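Local coordinates for probable glutamine-binding lipoprotein GlnH (GLNBP) (Mycobacterium tuberculosis, PDB 6H20), which probably acts as an extracellular solute-binding lipoprotein that recognises acidic and related amino acids, linking their availability to protein kinase G and glutamate metabolism, at residues L139-P148 with D204-L213; V156-V164 with R175-P183. All coordinates share one frame; numbering follows the deposited sequence.

Interaction 1: residues L139-P148 with D204-L213; sequences LDANQRILAP and DAVSTDDTIL. With ASN (asparagine), chain B.
Leu146 and Val206 form an antiparallel hydrogen-bonded pair between strands 139-148 and 205-207, with Leu146 N to Val206 O at 2.8 Å and Val206 N to Leu146 O at 3.0 Å. Arg144 N bonds to Thr208 O, but the chain turns a corner there and the return bond is weak.

Just before the corner a side chain steps in: Ser207 OG donates to Arg144 O at 2.9 Å. The same hydroxyl accepts Gln143 NE2 at 3.0 Å, lying in the amide plane on a nearly straight bond (172°). The Gln143 chain runs out extended from a chi1 of -178°, which carries its amide across to the serine. Past the corner, Asp210 holds Asn142 at both backbone polar atoms. Asp210 N donates to Asn142 O at 2.8 Å, and Asn142 N meets Asp210 OD1 at 3.1 Å from above the carboxylate plane. Arg144 lays its CD against Asp210 CB, and a water bridges NH1 to Asp210 OD2, while NH2 reaches Gly227 O.

Among apolar contacts, the Leu146 and Leu213 side chains slide past each other in opposite directions, Leu213 CD2 touching Leu146 CB at 3.7 Å. Leu139 CD2 meets Thr211 CG2 tip to tip.

Just past the corner lies the amino acid pocket: Asp209 OD2 accepts a hydrogen bond from the amino N of the bound asparagine at 2.8 Å, and Tyr235 OH bonds to that oxygen too. A water donates to Asp209 OD1 and, weakly, to Gln143 OE1.

Strands 223-226 and 232-240 also pair with 139-148, and Trp191 of helix 191-199 packs on Val206, Thr208 and Ile212.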
ATOM      1  N   LEU A 139       6.660  -2.845  -5.434  1.00 15.49           N
ATOM      2  CA  LEU A 139       6.453  -1.539  -6.045  1.00 14.69           C
ATOM      3  C   LEU A 139       7.041  -0.532  -5.078  1.00 16.89           C
ATOM      4  O   LEU A 139       6.874  -0.683  -3.868  1.00 17.27           O
ATOM      5  CB  LEU A 139       4.953  -1.262  -6.220  1.00 16.20           C
ATOM      6  CG  LEU A 139       4.589   0.009  -6.992  1.00 15.25           C
ATOM      7  CD1 LEU A 139       5.015  -0.117  -8.438  1.00 17.27           C
ATOM      8  CD2 LEU A 139       3.085   0.251  -6.909  1.00 17.79           C
ATOM      9  N   ASP A 140       7.740   0.476  -5.598  1.00 15.80           N
ATOM     10  CA  ASP A 140       8.379   1.481  -4.750  1.00 15.38           C
ATOM     11  C   ASP A 140       7.745   2.839  -5.014  1.00 17.25           C
ATOM     12  O   ASP A 140       7.930   3.417  -6.091  1.00 23.42           O
ATOM     13  CB  ASP A 140       9.886   1.534  -4.994  1.00 18.61           C
ATOM     14  CG  ASP A 140      10.593   2.421  -3.999  1.00 23.88           C
ATOM     15  OD1 ASP A 140      10.243   2.359  -2.799  1.00 22.40           O
ATOM     16  OD2 ASP A 140      11.504   3.179  -4.411  1.00 30.50           O
ATOM     17  N   ALA A 141       7.012   3.348  -4.036  1.00 15.16           N
ATOM     18  CA  ALA A 141       6.334   4.634  -4.150  1.00 14.36           C
ATOM     19  C   ALA A 141       7.019   5.659  -3.247  1.00 14.99           C
ATOM     20  O   ALA A 141       7.968   5.355  -2.518  1.00 16.00           O
ATOM     21  CB  ALA A 141       4.849   4.478  -3.807  1.00 16.38           C
ATOM     22  N   ASN A 142       6.551   6.903  -3.312  1.00 15.36           N
ATOM     23  CA  ASN A 142       7.105   7.920  -2.428  1.00 16.63           C
ATOM     24  C   ASN A 142       6.015   8.904  -2.043  1.00 14.80           C
ATOM     25  O   ASN A 142       5.199   9.299  -2.889  1.00 16.17           O
ATOM     26  CB  ASN A 142       8.278   8.670  -3.059  1.00 21.99           C
ATOM     27  CG  ASN A 142       9.254   9.186  -2.015  1.00 23.26           C
ATOM     28  OD1 ASN A 142       8.911  10.059  -1.210  1.00 26.57           O
ATOM     29  ND2 ASN A 142      10.478   8.643  -2.016  1.00 23.31           N
ATOM     30  N   GLN A 143       6.026   9.313  -0.771  1.00 13.71           N
ATOM     31  CA  GLN A 143       4.987  10.203  -0.255  1.00 13.38           C
ATOM     32  C   GLN A 143       5.110  11.589  -0.884  1.00 13.21           C
ATOM     33  O   GLN A 143       6.194  12.188  -0.882  1.00 15.18           O
ATOM     34  CB  GLN A 143       5.113  10.319   1.264  1.00 14.54           C
ATOM     35  CG  GLN A 143       4.011  11.200   1.887  1.00 14.60           C
ATOM     36  CD  GLN A 143       3.870  10.954   3.380  1.00 14.92           C
ATOM     37  OE1 GLN A 143       4.494  10.047   3.936  1.00 16.46           O
ATOM     38  NE2 GLN A 143       3.050  11.775   4.039  1.00 15.73           N
ATOM     39  N   ARG A 144       3.989  12.118  -1.388  1.00 14.77           N
ATOM     40  CA  ARG A 144       3.951  13.475  -1.944  1.00 15.32           C
ATOM     41  C   ARG A 144       2.683  14.175  -1.453  1.00 13.12           C
ATOM     42  O   ARG A 144       2.037  13.733  -0.497  1.00 13.68           O
ATOM     43  CB  ARG A 144       4.105  13.461  -3.475  1.00 15.27           C
ATOM     44  CG  ARG A 144       5.451  12.876  -3.928  1.00 14.86           C
ATOM     45  CD  ARG A 144       5.667  13.012  -5.427  1.00 16.92           C
ATOM     46  NE  ARG A 144       5.830  14.413  -5.803  1.00 18.64           N
ATOM     47  CZ  ARG A 144       5.802  14.846  -7.062  1.00 22.12           C
ATOM     48  NH1 ARG A 144       5.619  13.982  -8.053  1.00 21.63           N
ATOM     49  NH2 ARG A 144       5.958  16.138  -7.331  1.00 22.52           N
ATOM     50  N   ILE A 145       2.323  15.270  -2.120  1.00 13.66           N
ATOM     51  CA  ILE A 145       1.202  16.121  -1.721  1.00 16.35           C
ATOM     52  C   ILE A 145       0.213  16.228  -2.878  1.00 13.72           C
ATOM     53  O   ILE A 145       0.615  16.386  -4.037  1.00 15.90           O
ATOM     54  CB  ILE A 145       1.704  17.525  -1.314  1.00 16.40           C
ATOM     55  CG1 ILE A 145       2.693  17.449  -0.144  1.00 17.09           C
ATOM     56  CG2 ILE A 145       0.532  18.442  -0.983  1.00 16.00           C
ATOM     57  CD1 ILE A 145       3.477  18.744   0.091  1.00 20.44           C
ATOM     58  N   LEU A 146      -1.082  16.172  -2.557  1.00 13.91           N
ATOM     59  CA  LEU A 146      -2.159  16.366  -3.521  1.00 13.47           C
ATOM     60  C   LEU A 146      -2.966  17.597  -3.115  1.00 14.54           C
ATOM     61  O   LEU A 146      -3.410  17.704  -1.966  1.00 15.80           O
ATOM     62  CB  LEU A 146      -3.076  15.134  -3.532  1.00 16.44           C
ATOM     63  CG  LEU A 146      -4.295  15.173  -4.456  1.00 15.77           C
ATOM     64  CD1 LEU A 146      -3.849  14.948  -5.873  1.00 21.22           C
ATOM     65  CD2 LEU A 146      -5.303  14.094  -4.037  1.00 21.41           C
ATOM     66  N   ALA A 147      -3.152  18.528  -4.046  1.00 15.07           N
ATOM     67  CA  ALA A 147      -3.907  19.737  -3.747  1.00 16.14           C
ATOM     68  C   ALA A 147      -4.671  20.159  -4.992  1.00 15.18           C
ATOM     69  O   ALA A 147      -4.341  19.734  -6.104  1.00 15.71           O
ATOM     70  CB  ALA A 147      -2.970  20.866  -3.297  1.00 19.30           C
ATOM     71  N   PRO A 148      -5.705  20.978  -4.846  1.00 15.17           N
ATOM     72  CA  PRO A 148      -6.386  21.498  -6.040  1.00 15.39           C
ATOM     73  C   PRO A 148      -5.445  22.336  -6.892  1.00 15.87           C
ATOM     74  O   PRO A 148      -4.494  22.944  -6.396  1.00 17.15           O
ATOM     75  CB  PRO A 148      -7.513  22.361  -5.458  1.00 17.50           C
ATOM     76  CG  PRO A 148      -7.720  21.809  -4.053  1.00 17.59           C
ATOM     77  CD  PRO A 148      -6.356  21.418  -3.595  1.00 16.74           C
ATOM     78  N   ASP A 204      -7.507  20.951   3.006  1.00 19.37           N
ATOM     79  CA  ASP A 204      -6.743  21.705   2.020  1.00 18.89           C
ATOM     80  C   ASP A 204      -5.820  20.853   1.162  1.00 16.87           C
ATOM     81  O   ASP A 204      -5.517  21.240   0.024  1.00 18.66           O
ATOM     82  CB  ASP A 204      -5.917  22.783   2.726  1.00 19.76           C
ATOM     83  CG  ASP A 204      -6.784  23.703   3.547  1.00 23.46           C
ATOM     84  OD1 ASP A 204      -7.689  24.329   2.952  1.00 26.70           O
ATOM     85  OD2 ASP A 204      -6.589  23.768   4.779  1.00 22.58           O
ATOM     86  N   ALA A 205      -5.385  19.701   1.664  1.00 15.91           N
ATOM     87  CA  ALA A 205      -4.486  18.846   0.907  1.00 15.83           C
ATOM     88  C   ALA A 205      -4.549  17.435   1.470  1.00 13.55           C
ATOM     89  O   ALA A 205      -5.019  17.208   2.591  1.00 15.64           O
ATOM     90  CB  ALA A 205      -3.046  19.367   0.966  1.00 16.05           C
ATOM     91  N   VAL A 206      -4.072  16.486   0.669  1.00 14.32           N
ATOM     92  CA  VAL A 206      -3.898  15.100   1.089  1.00 14.15           C
ATOM     93  C   VAL A 206      -2.423  14.764   0.932  1.00 15.02           C
ATOM     94  O   VAL A 206      -1.791  15.199  -0.032  1.00 16.59           O
ATOM     95  CB  VAL A 206      -4.750  14.163   0.212  1.00 14.14           C
ATOM     96  CG1 VAL A 206      -4.673  12.722   0.725  1.00 15.09           C
ATOM     97  CG2 VAL A 206      -6.184  14.635   0.200  1.00 17.06           C
ATOM     98  N   SER A 207      -1.860  13.988   1.856  1.00 14.77           N
ATOM     99  CA  SER A 207      -0.470  13.577   1.692  1.00 13.78           C
ATOM    100  C   SER A 207      -0.340  12.081   1.917  1.00 14.34           C
ATOM    101  O   SER A 207      -0.619  11.587   3.016  1.00 15.47           O
ATOM    102  CB  SER A 207       0.477  14.338   2.625  1.00 13.98           C
ATOM    103  OG  SER A 207       1.825  13.942   2.383  1.00 15.19           O
ATOM    104  N   THR A 208       0.098  11.367   0.884  1.00 13.73           N
ATOM    105  CA  THR A 208       0.384   9.931   0.983  1.00 13.31           C
ATOM    106  C   THR A 208       1.200   9.535  -0.242  1.00 13.35           C
ATOM    107  O   THR A 208       1.652  10.397  -1.010  1.00 13.56           O
ATOM    108  CB  THR A 208      -0.891   9.088   1.164  1.00 11.87           C
ATOM    109  OG1 THR A 208      -0.530   7.730   1.432  1.00 13.78           O
ATOM    110  CG2 THR A 208      -1.785   9.078  -0.070  1.00 14.11           C
ATOM    111  N   ASP A 209       1.374   8.225  -0.424  1.00 14.52           N
ATOM    112  CA  ASP A 209       2.130   7.674  -1.539  1.00 13.08           C
ATOM    113  C   ASP A 209       1.668   8.280  -2.860  1.00 11.85           C
ATOM    114  O   ASP A 209       0.468   8.362  -3.127  1.00 13.46           O
ATOM    115  CB  ASP A 209       1.854   6.169  -1.630  1.00 15.13           C
ATOM    116  CG  ASP A 209       2.065   5.414  -0.323  1.00 15.23           C
ATOM    117  OD1 ASP A 209       2.497   5.979   0.708  1.00 13.97           O
ATOM    118  OD2 ASP A 209       1.771   4.206  -0.359  1.00 15.56           O
ATOM    119  N   ASP A 210       2.633   8.643  -3.718  1.00 12.97           N
ATOM    120  CA  ASP A 210       2.274   9.236  -5.008  1.00 14.31           C
ATOM    121  C   ASP A 210       1.429   8.298  -5.868  1.00 14.76           C
ATOM    122  O   ASP A 210       0.572   8.761  -6.634  1.00 15.21           O
ATOM    123  CB  ASP A 210       3.509   9.772  -5.752  1.00 14.39           C
ATOM    124  CG  ASP A 210       4.614   8.731  -5.994  1.00 17.59           C
ATOM    125  OD1 ASP A 210       4.562   7.568  -5.541  1.00 15.53           O
ATOM    126  OD2 ASP A 210       5.589   9.124  -6.682  1.00 20.94           O
ATOM    127  N   THR A 211       1.634   6.987  -5.729  1.00 14.82           N
ATOM    128  CA  THR A 211       0.796   5.983  -6.382  1.00 13.50           C
ATOM    129  C   THR A 211      -0.675   6.136  -5.991  1.00 14.74           C
ATOM    130  O   THR A 211      -1.560   6.177  -6.856  1.00 16.10           O
ATOM    131  CB  THR A 211       1.278   4.603  -5.933  1.00 13.98           C
ATOM    132  OG1 THR A 211       1.541   4.659  -4.527  1.00 13.14           O
ATOM    133  CG2 THR A 211       2.569   4.207  -6.671  1.00 15.58           C
ATOM    134  N   ILE A 212      -0.956   6.171  -4.683  1.00 14.18           N
ATOM    135  CA  ILE A 212      -2.329   6.347  -4.194  1.00 12.90           C
ATOM    136  C   ILE A 212      -2.883   7.689  -4.658  1.00 13.78           C
ATOM    137  O   ILE A 212      -4.038   7.791  -5.114  1.00 14.38           O
ATOM    138  CB  ILE A 212      -2.373   6.208  -2.657  1.00 13.59           C
ATOM    139  CG1 ILE A 212      -1.913   4.815  -2.234  1.00 15.40           C
ATOM    140  CG2 ILE A 212      -3.792   6.530  -2.121  1.00 15.06           C
ATOM    141  CD1 ILE A 212      -1.819   4.659  -0.719  1.00 15.21           C
ATOM    142  N   LEU A 213      -2.069   8.743  -4.547  1.00 12.88           N
ATOM    143  CA  LEU A 213      -2.521  10.069  -4.973  1.00 12.95           C
ATOM    144  C   LEU A 213      -2.878  10.093  -6.455  1.00 13.61           C
ATOM    145  O   LEU A 213      -3.846  10.758  -6.849  1.00 14.82           O
ATOM    146  CB  LEU A 213      -1.441  11.109  -4.684  1.00 15.00           C
ATOM    147  CG  LEU A 213      -1.064  11.360  -3.222  1.00 14.23           C
ATOM    148  CD1 LEU A 213      -0.021  12.475  -3.161  1.00 14.68           C
ATOM    149  CD2 LEU A 213      -2.295  11.723  -2.381  1.00 14.75           C
TER
HETATM  150  N   ASN B 401       1.844   2.821   2.016  1.00 15.01           N
HETATM  151  CA  ASN B 401       1.408   3.571   3.193  1.00 14.26           C
HETATM  152  C   ASN B 401       1.379   2.647   4.397  1.00 15.65           C
HETATM  153  O   ASN B 401       0.821   3.005   5.450  1.00 14.72           O
HETATM  154  CB  ASN B 401       0.033   4.201   2.959  1.00 15.45           C
HETATM  155  CG  ASN B 401      -1.069   3.176   2.852  1.00 16.10           C
HETATM  156  OD1 ASN B 401      -0.835   1.991   2.637  1.00 17.19           O
HETATM  157  ND2 ASN B 401      -2.287   3.630   3.039  1.00 15.55           N
HETATM  158  OXT ASN B 401       1.923   1.526   4.300  1.00 15.29           O
HETATM  159  O   HOH W   1       2.832   7.935   2.518  1.00 24.47           O
HETATM  160  O   HOH W   2       5.223  11.150  -8.383  1.00 32.93           O

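Interaction 2: residues V156-V164 with R175-P183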
ATOM      1  N   VAL A 156       6.502  21.183   1.295  1.00 22.15           N
ATOM      2  CA  VAL A 156       6.098  20.642   2.590  1.00 22.09           C
ATOM      3  C   VAL A 156       5.769  21.756   3.575  1.00 25.85           C
ATOM      4  O   VAL A 156       4.798  21.657   4.338  1.00 22.10           O
ATOM      5  CB  VAL A 156       7.186  19.699   3.127  1.00 20.93           C
ATOM      6  CG1 VAL A 156       6.824  19.205   4.520  1.00 26.17           C
ATOM      7  CG2 VAL A 156       7.344  18.541   2.183  1.00 20.39           C
ATOM      8  N   SER A 157       6.562  22.835   3.576  1.00 23.52           N
ATOM      9  CA  SER A 157       6.340  23.890   4.559  1.00 25.76           C
ATOM     10  C   SER A 157       4.999  24.587   4.360  1.00 25.62           C
ATOM     11  O   SER A 157       4.463  25.158   5.313  1.00 27.33           O
ATOM     12  CB  SER A 157       7.500  24.898   4.552  1.00 30.18           C
ATOM     13  OG  SER A 157       7.608  25.553   3.298  1.00 25.81           O
ATOM     14  N   ASP A 158       4.430  24.515   3.155  1.00 20.54           N
ATOM     15  CA  ASP A 158       3.110  25.088   2.901  1.00 21.54           C
ATOM     16  C   ASP A 158       2.005  24.362   3.661  1.00 22.20           C
ATOM     17  O   ASP A 158       0.903  24.906   3.806  1.00 24.52           O
ATOM     18  CB  ASP A 158       2.799  25.025   1.403  1.00 23.57           C
ATOM     19  CG  ASP A 158       3.686  25.945   0.579  1.00 26.91           C
ATOM     20  OD1 ASP A 158       4.177  26.961   1.125  1.00 30.56           O
ATOM     21  OD2 ASP A 158       3.889  25.662  -0.619  1.00 25.17           O
ATOM     22  N   LEU A 159       2.265  23.141   4.128  1.00 20.53           N
ATOM     23  CA  LEU A 159       1.277  22.378   4.870  1.00 21.07           C
ATOM     24  C   LEU A 159       1.088  22.881   6.294  1.00 21.56           C
ATOM     25  O   LEU A 159       0.040  22.612   6.892  1.00 23.57           O
ATOM     26  CB  LEU A 159       1.681  20.902   4.896  1.00 20.19           C
ATOM     27  CG  LEU A 159       1.767  20.267   3.501  1.00 20.30           C
ATOM     28  CD1 LEU A 159       2.074  18.774   3.634  1.00 20.49           C
ATOM     29  CD2 LEU A 159       0.476  20.502   2.715  1.00 18.65           C
ATOM     30  N   SER A 160       2.075  23.592   6.843  1.00 23.32           N
ATOM     31  CA  SER A 160       1.978  24.090   8.211  1.00 25.24           C
ATOM     32  C   SER A 160       0.739  24.965   8.372  1.00 27.37           C
ATOM     33  O   SER A 160       0.495  25.877   7.575  1.00 26.60           O
ATOM     34  CB  SER A 160       3.228  24.899   8.555  1.00 26.67           C
ATOM     35  OG  SER A 160       4.392  24.084   8.566  1.00 27.02           O
ATOM     36  N   GLY A 161      -0.052  24.666   9.398  1.00 28.04           N
ATOM     37  CA  GLY A 161      -1.274  25.397   9.658  1.00 27.34           C
ATOM     38  C   GLY A 161      -2.429  25.102   8.727  1.00 28.12           C
ATOM     39  O   GLY A 161      -3.519  25.639   8.944  1.00 29.70           O
ATOM     40  N   LYS A 162      -2.238  24.275   7.703  1.00 24.26           N
ATOM     41  CA  LYS A 162      -3.304  23.918   6.776  1.00 21.17           C
ATOM     42  C   LYS A 162      -3.878  22.550   7.135  1.00 19.90           C
ATOM     43  O   LYS A 162      -3.261  21.761   7.857  1.00 23.38           O
ATOM     44  CB  LYS A 162      -2.783  23.915   5.332  1.00 22.14           C
ATOM     45  CG  LYS A 162      -2.166  25.251   4.906  1.00 25.55           C
ATOM     46  CD  LYS A 162      -3.209  26.221   4.392  1.00 37.64           C
ATOM     47  CE  LYS A 162      -2.556  27.433   3.718  1.00 35.85           C
ATOM     48  NZ  LYS A 162      -1.296  27.063   2.995  1.00 41.56           N
ATOM     49  N   ARG A 163      -5.079  22.280   6.630  1.00 20.56           N
ATOM     50  CA  ARG A 163      -5.792  21.042   6.948  1.00 19.54           C
ATOM     51  C   ARG A 163      -5.322  19.950   5.990  1.00 18.37           C
ATOM     52  O   ARG A 163      -5.590  20.010   4.791  1.00 18.72           O
ATOM     53  CB  ARG A 163      -7.304  21.249   6.852  1.00 20.14           C
ATOM     54  CG  ARG A 163      -7.865  22.218   7.887  1.00 21.86           C
ATOM     55  CD  ARG A 163      -9.259  22.681   7.497  1.00 26.90           C
ATOM     56  NE  ARG A 163      -9.272  23.268   6.164  1.00 29.69           N
ATOM     57  CZ  ARG A 163     -10.376  23.519   5.464  1.00 30.62           C
ATOM     58  NH1 ARG A 163     -11.567  23.228   5.977  1.00 30.55           N
ATOM     59  NH2 ARG A 163     -10.288  24.057   4.254  1.00 32.81           N
ATOM     60  N   VAL A 164      -4.630  18.946   6.522  1.00 18.18           N
ATOM     61  CA  VAL A 164      -4.045  17.874   5.723  1.00 18.63           C
ATOM     62  C   VAL A 164      -4.678  16.559   6.148  1.00 16.80           C
ATOM     63  O   VAL A 164      -4.674  16.223   7.339  1.00 19.26           O
ATOM     64  CB  VAL A 164      -2.522  17.827   5.913  1.00 20.22           C
ATOM     65  CG1 VAL A 164      -1.917  16.683   5.127  1.00 20.38           C
ATOM     66  CG2 VAL A 164      -1.900  19.155   5.508  1.00 24.35           C
ATOM     67  N   ARG A 175       4.673  10.600   8.870  1.00 20.71           N
ATOM     68  CA  ARG A 175       5.508  11.606   8.214  1.00 20.88           C
ATOM     69  C   ARG A 175       4.935  13.015   8.380  1.00 22.69           C
ATOM     70  O   ARG A 175       5.685  13.977   8.585  1.00 21.42           O
ATOM     71  CB  ARG A 175       5.665  11.250   6.734  1.00 20.25           C
ATOM     72  CG  ARG A 175       6.397  12.302   5.897  1.00 20.47           C
ATOM     73  CD  ARG A 175       7.814  12.518   6.408  1.00 20.88           C
ATOM     74  NE  ARG A 175       8.537  13.539   5.648  1.00 21.49           N
ATOM     75  CZ  ARG A 175       8.495  14.843   5.907  1.00 26.94           C
ATOM     76  NH1 ARG A 175       7.747  15.308   6.903  1.00 25.78           N
ATOM     77  NH2 ARG A 175       9.197  15.688   5.163  1.00 24.80           N
ATOM     78  N   ILE A 176       3.613  13.163   8.283  1.00 21.09           N
ATOM     79  CA  ILE A 176       2.991  14.469   8.513  1.00 21.74           C
ATOM     80  C   ILE A 176       3.202  14.937   9.951  1.00 22.40           C
ATOM     81  O   ILE A 176       3.266  16.145  10.221  1.00 24.65           O
ATOM     82  CB  ILE A 176       1.498  14.405   8.132  1.00 19.93           C
ATOM     83  CG1 ILE A 176       1.363  14.123   6.639  1.00 24.44           C
ATOM     84  CG2 ILE A 176       0.774  15.694   8.518  1.00 27.78           C
ATOM     85  CD1 ILE A 176       2.116  15.062   5.770  1.00 25.24           C
ATOM     86  N   ARG A 177       3.311  13.999  10.899  1.00 23.86           N
ATOM     87  CA  ARG A 177       3.557  14.371  12.293  1.00 25.32           C
ATOM     88  C   ARG A 177       4.954  14.943  12.518  1.00 25.56           C
ATOM     89  O   ARG A 177       5.234  15.430  13.619  1.00 30.12           O
ATOM     90  CB  ARG A 177       3.321  13.167  13.209  1.00 26.11           C
ATOM     91  CG  ARG A 177       1.855  12.801  13.380  1.00 28.33           C
ATOM     92  CD  ARG A 177       1.215  13.581  14.533  1.00 28.44           C
ATOM     93  NE  ARG A 177       1.686  13.082  15.823  1.00 35.41           N
ATOM     94  CZ  ARG A 177       2.526  13.739  16.614  1.00 34.88           C
ATOM     95  NH1 ARG A 177       2.977  14.932  16.254  1.00 35.56           N
ATOM     96  NH2 ARG A 177       2.920  13.203  17.763  1.00 36.81           N
ATOM     97  N   GLU A 178       5.838  14.889  11.519  1.00 23.38           N
ATOM     98  CA  GLU A 178       7.154  15.500  11.622  1.00 28.25           C
ATOM     99  C   GLU A 178       7.159  16.966  11.237  1.00 28.87           C
ATOM    100  O   GLU A 178       8.130  17.665  11.543  1.00 31.96           O
ATOM    101  CB  GLU A 178       8.168  14.759  10.748  1.00 26.11           C
ATOM    102  CG  GLU A 178       8.414  13.340  11.194  1.00 28.04           C
ATOM    103  CD  GLU A 178       9.270  12.557  10.217  1.00 34.23           C
ATOM    104  OE1 GLU A 178       9.833  13.165   9.279  1.00 36.77           O
ATOM    105  OE2 GLU A 178       9.375  11.327  10.392  1.00 42.96           O
ATOM    106  N   ILE A 179       6.103  17.452  10.589  1.00 24.73           N
ATOM    107  CA  ILE A 179       6.141  18.790  10.016  1.00 23.29           C
ATOM    108  C   ILE A 179       6.057  19.827  11.127  1.00 26.89           C
ATOM    109  O   ILE A 179       5.227  19.722  12.040  1.00 28.70           O
ATOM    110  CB  ILE A 179       5.023  18.958   8.978  1.00 23.24           C
ATOM    111  CG1 ILE A 179       5.281  18.031   7.796  1.00 20.82           C
ATOM    112  CG2 ILE A 179       4.947  20.393   8.498  1.00 25.33           C
ATOM    113  CD1 ILE A 179       4.089  17.924   6.841  1.00 22.23           C
ATOM    114  N   ALA A 180       6.913  20.845  11.040  1.00 27.85           N
ATOM    115  CA  ALA A 180       7.006  21.892  12.052  1.00 30.19           C
ATOM    116  C   ALA A 180       6.960  23.243  11.351  1.00 28.60           C
ATOM    117  O   ALA A 180       7.780  23.495  10.444  1.00 34.19           O
ATOM    118  CB  ALA A 180       8.306  21.744  12.845  1.00 30.35           C
ATOM    119  N   PRO A 181       6.018  24.136  11.699  1.00 32.06           N
ATOM    120  CA  PRO A 181       4.889  23.907  12.608  1.00 31.76           C
ATOM    121  C   PRO A 181       3.893  22.918  12.003  1.00 28.95           C
ATOM    122  O   PRO A 181       3.857  22.767  10.781  1.00 29.36           O
ATOM    123  CB  PRO A 181       4.242  25.295  12.740  1.00 33.47           C
ATOM    124  CG  PRO A 181       5.231  26.262  12.186  1.00 34.59           C
ATOM    125  CD  PRO A 181       6.059  25.521  11.201  1.00 30.48           C
ATOM    126  N   PRO A 182       3.107  22.250  12.847  1.00 27.62           N
ATOM    127  CA  PRO A 182       2.276  21.158  12.353  1.00 28.60           C
ATOM    128  C   PRO A 182       1.170  21.664  11.446  1.00 27.91           C
ATOM    129  O   PRO A 182       0.682  22.798  11.600  1.00 29.74           O
ATOM    130  CB  PRO A 182       1.694  20.548  13.642  1.00 29.06           C
ATOM    131  CG  PRO A 182       2.710  20.898  14.699  1.00 31.44           C
ATOM    132  CD  PRO A 182       3.132  22.294  14.318  1.00 31.07           C
ATOM    133  N   PRO A 183       0.737  20.854  10.489  1.00 20.42           N
ATOM    134  CA  PRO A 183      -0.572  21.069   9.878  1.00 21.84           C
ATOM    135  C   PRO A 183      -1.654  20.806  10.909  1.00 24.07           C
ATOM    136  O   PRO A 183      -1.412  20.251  11.985  1.00 26.72           O
ATOM    137  CB  PRO A 183      -0.632  19.999   8.780  1.00 22.47           C
ATOM    138  CG  PRO A 183       0.709  19.340   8.760  1.00 26.08           C
ATOM    139  CD  PRO A 183       1.328  19.572  10.084  1.00 22.49           C
TER
HETATM  140  O   HOH W   3       7.057  24.515   7.912  1.00 54.08           O
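Pro183 presses its ring against the turn 159-162, where a beta-alpha-beta unit (strand 163-167, helix 171-176, strand 184-188) packs its return loop against the entry to its first strand. The hollow that takes the ring is made largely of backbone, with the Val164 side chain beside it: Pro183 CB lies 3.3 Å from Leu159 O and equally near Lys162 O, and Val164 CG2 approaches CB at 3.6 Å. The type II turn from Leu159 to Lys162 curls round this proline, with Gly161 at positive phi.

A second bump comes from Ile179, the last residue of the type I turn from Ile176. CG1 stands anti to its carbonyl carbon (chi1 -66°), which leaves the side chain spread between three neighbours. Its CG1 and CD1 rest on Val156 CG1, CD1 also meets Leu159 CD1 at 3.9 Å, and CG2 lies beside Ser160 OG. Deeper in, Ile176 CD1 makes two looser contacts, with Leu159 CD1 and Val164 CG1.

Polar bonds then hold the turn to the proline run. Gly161 N donates to Pro182 O at 3.0 Å on a fairly straight line (164°). The cis peptide before Pro181 lies next to Ser160, and Pro181 CD sits 3.4 Å from Ser160 OG. That hydroxyl donates to Pro181 O at 2.6 Å and in turn accepts from a water that also donates to Ala180 O.

Both segments of interaction 2 fall in the chain between the two strands that interaction 1 pairs, and the two contacts meet in one sheet, where strands 205-207 and 163-167 are parallel neighbours. Their centres are 14 Å apart, yet they touch directly. Arg163 NH2 forms a salt bridge with Asp204 OD1 at 2.9 Å, and Ala205 N probably bonds to Arg163 O. Ile176 CD1 packs on Ser207 OG at 3.6 Å and Arg175 CB on Gln143 OE1 at 3.3 Å. Interaction 1 supplies Thr208, Asp209 and Ile212 to the asparagine pocket. Interaction 2 stands back, the Arg175 side chain about 9 Å from the ligand, though its helix 171-176 starts at Thr171, whose N binds asparagine.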